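Local coordinates for benzyl alcohol dehydrogenase (Acinetobacter calcoaceticus, PDB 1F8F), which oxidises aryl alcohols such as benzyl alcohol to the aldehyde with NAD, as a tetrameric zinc-dependent alcohol dehydrogenase, at residues A[91-97]-A[105-111]. Residues are numbered along the deposited sequence; the frame is centred on the assembly and turned at random.
With ZN (zinc ion), chain C.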
# COMPACT_ATOMS: atom_id res chain seq x y z
N TYR A 91 -6.56 -16.03 -20.29
CA TYR A 91 -5.35 -15.87 -21.07
C TYR A 91 -4.25 -16.85 -20.60
O TYR A 91 -4.34 -17.63 -19.68
CB TYR A 91 -4.83 -14.45 -21.03
CG TYR A 91 -4.55 -13.93 -19.62
CD1 TYR A 91 -3.27 -14.01 -19.06
CD2 TYR A 91 -5.54 -13.29 -18.90
CE1 TYR A 91 -3.02 -13.55 -17.77
CE2 TYR A 91 -5.33 -12.81 -17.62
CZ TYR A 91 -4.05 -12.91 -17.09
OH TYR A 91 -3.84 -12.44 -15.81
N GLY A 92 -3.13 -16.80 -21.32
CA GLY A 92 -1.95 -17.59 -21.24
C GLY A 92 -0.73 -17.04 -20.54
O GLY A 92 -0.13 -16.02 -20.84
N TYR A 93 -0.35 -17.75 -19.44
CA TYR A 93 0.80 -17.40 -18.61
C TYR A 93 1.69 -18.58 -18.23
O TYR A 93 1.28 -19.74 -18.17
CB TYR A 93 0.42 -16.57 -17.39
CG TYR A 93 -0.41 -17.23 -16.31
CD1 TYR A 93 -1.76 -17.51 -16.55
CD2 TYR A 93 0.09 -17.57 -15.07
CE1 TYR A 93 -2.59 -18.10 -15.63
CE2 TYR A 93 -0.71 -18.16 -14.11
CZ TYR A 93 -2.04 -18.42 -14.40
OH TYR A 93 -2.84 -19.03 -13.45
N CYS A 94 2.97 -18.29 -18.00
CA CYS A 94 3.96 -19.30 -17.68
C CYS A 94 3.94 -19.76 -16.22
O CYS A 94 4.15 -20.97 -16.13
CB CYS A 94 5.37 -18.90 -18.11
SG CYS A 94 6.29 -18.01 -16.82
N GLY A 95 3.75 -18.86 -15.25
CA GLY A 95 3.63 -19.21 -13.84
C GLY A 95 4.91 -19.64 -13.12
O GLY A 95 4.90 -20.17 -12.00
N LYS A 96 6.05 -19.35 -13.76
CA LYS A 96 7.36 -19.69 -13.22
C LYS A 96 8.27 -18.45 -13.27
O LYS A 96 9.31 -18.50 -12.59
CB LYS A 96 8.02 -20.74 -14.12
CG LYS A 96 7.39 -22.09 -14.29
CD LYS A 96 8.29 -23.12 -14.95
CE LYS A 96 7.51 -24.27 -15.57
NZ LYS A 96 8.41 -25.32 -16.17
N CYS A 97 7.95 -17.39 -14.02
CA CYS A 97 8.85 -16.23 -14.07
C CYS A 97 8.69 -15.28 -12.88
O CYS A 97 7.86 -15.56 -11.99
CB CYS A 97 8.66 -15.46 -15.39
SG CYS A 97 7.08 -14.53 -15.46
N PRO A 105 0.42 -12.40 -13.06
CA PRO A 105 0.52 -13.21 -14.28
C PRO A 105 0.24 -12.43 -15.54
O PRO A 105 0.75 -12.66 -16.65
CB PRO A 105 -0.50 -14.35 -14.05
CG PRO A 105 -1.49 -13.75 -13.08
CD PRO A 105 -0.62 -12.91 -12.12
N ALA A 106 -0.61 -11.38 -15.41
CA ALA A 106 -0.88 -10.57 -16.61
C ALA A 106 0.42 -9.97 -17.17
O ALA A 106 0.38 -9.59 -18.35
CB ALA A 106 -1.88 -9.49 -16.32
N TYR A 107 1.49 -9.81 -16.41
CA TYR A 107 2.75 -9.19 -16.74
C TYR A 107 3.86 -10.19 -17.00
O TYR A 107 5.04 -9.89 -17.13
CB TYR A 107 3.09 -8.06 -15.69
CG TYR A 107 1.91 -7.07 -15.73
CD1 TYR A 107 1.63 -6.30 -16.85
CD2 TYR A 107 1.00 -7.03 -14.69
CE1 TYR A 107 0.53 -5.50 -16.95
CE2 TYR A 107 -0.07 -6.14 -14.74
CZ TYR A 107 -0.34 -5.41 -15.89
OH TYR A 107 -1.46 -4.59 -15.82
N CYS A 108 3.50 -11.46 -17.08
CA CYS A 108 4.37 -12.60 -17.37
C CYS A 108 5.35 -12.20 -18.45
O CYS A 108 5.04 -11.68 -19.54
CB CYS A 108 3.62 -13.87 -17.85
SG CYS A 108 4.47 -15.33 -18.43
N SER A 109 6.63 -12.51 -18.23
CA SER A 109 7.65 -12.17 -19.25
C SER A 109 7.46 -13.00 -20.52
O SER A 109 8.08 -12.76 -21.56
CB SER A 109 9.04 -12.22 -18.63
OG SER A 109 9.37 -13.55 -18.26
N GLU A 110 6.54 -13.98 -20.56
CA GLU A 110 6.26 -14.66 -21.82
C GLU A 110 4.89 -14.21 -22.31
O GLU A 110 4.35 -14.91 -23.16
CB GLU A 110 6.37 -16.18 -21.66
CG GLU A 110 7.61 -16.72 -21.01
CD GLU A 110 8.01 -18.17 -20.98
OE1 GLU A 110 7.31 -19.20 -21.14
OE2 GLU A 110 9.24 -18.40 -20.74
N PHE A 111 4.27 -13.12 -21.85
CA PHE A 111 2.95 -12.76 -22.35
C PHE A 111 2.90 -12.71 -23.85
O PHE A 111 2.32 -13.69 -24.32
CB PHE A 111 2.36 -11.47 -21.75
CG PHE A 111 0.85 -11.40 -21.85
CD1 PHE A 111 0.24 -10.96 -23.02
CD2 PHE A 111 0.04 -11.80 -20.80
CE1 PHE A 111 -1.14 -10.91 -23.10
CE2 PHE A 111 -1.31 -11.76 -20.87
CZ PHE A 111 -1.92 -11.30 -22.02
ZN ZN C . 5.42 -15.94 -16.39
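This is the structural zinc site of a medium-chain alcohol dehydrogenase, a four-cysteine lobe whose zinc is distinct from the one held by C44, H65 and C173. Two loops flanking helix 98-101 close on the ion. Y91 starts the apolar part: its CD1 lies 3.5 Å from CE2 of F111, the rings oblique, and its CZ lies 4.1 Å from CB of A106. G92 sends its carbonyl to N115. Y93 offers a ring face to P105, a CH-pi contact with CB of P105 3.8 Å from the ring centroid. C94 binds zinc through SG, and its backbone N donates to SG of C108 at 3.3 Å. G95 turns the chain at positive phi, and N of K96 donates back to SG of C94 at 3.3 Å. NZ of K96 reaches E153 of a neighbouring subunit. C97 and C108 add two more thiolates, C100 the fourth. Amide donors of this kind stabilise the negative sulfurs. SG of C97, 2.4 Å from ZN, accepts a hydrogen bond from N of S109 at 3.5 Å.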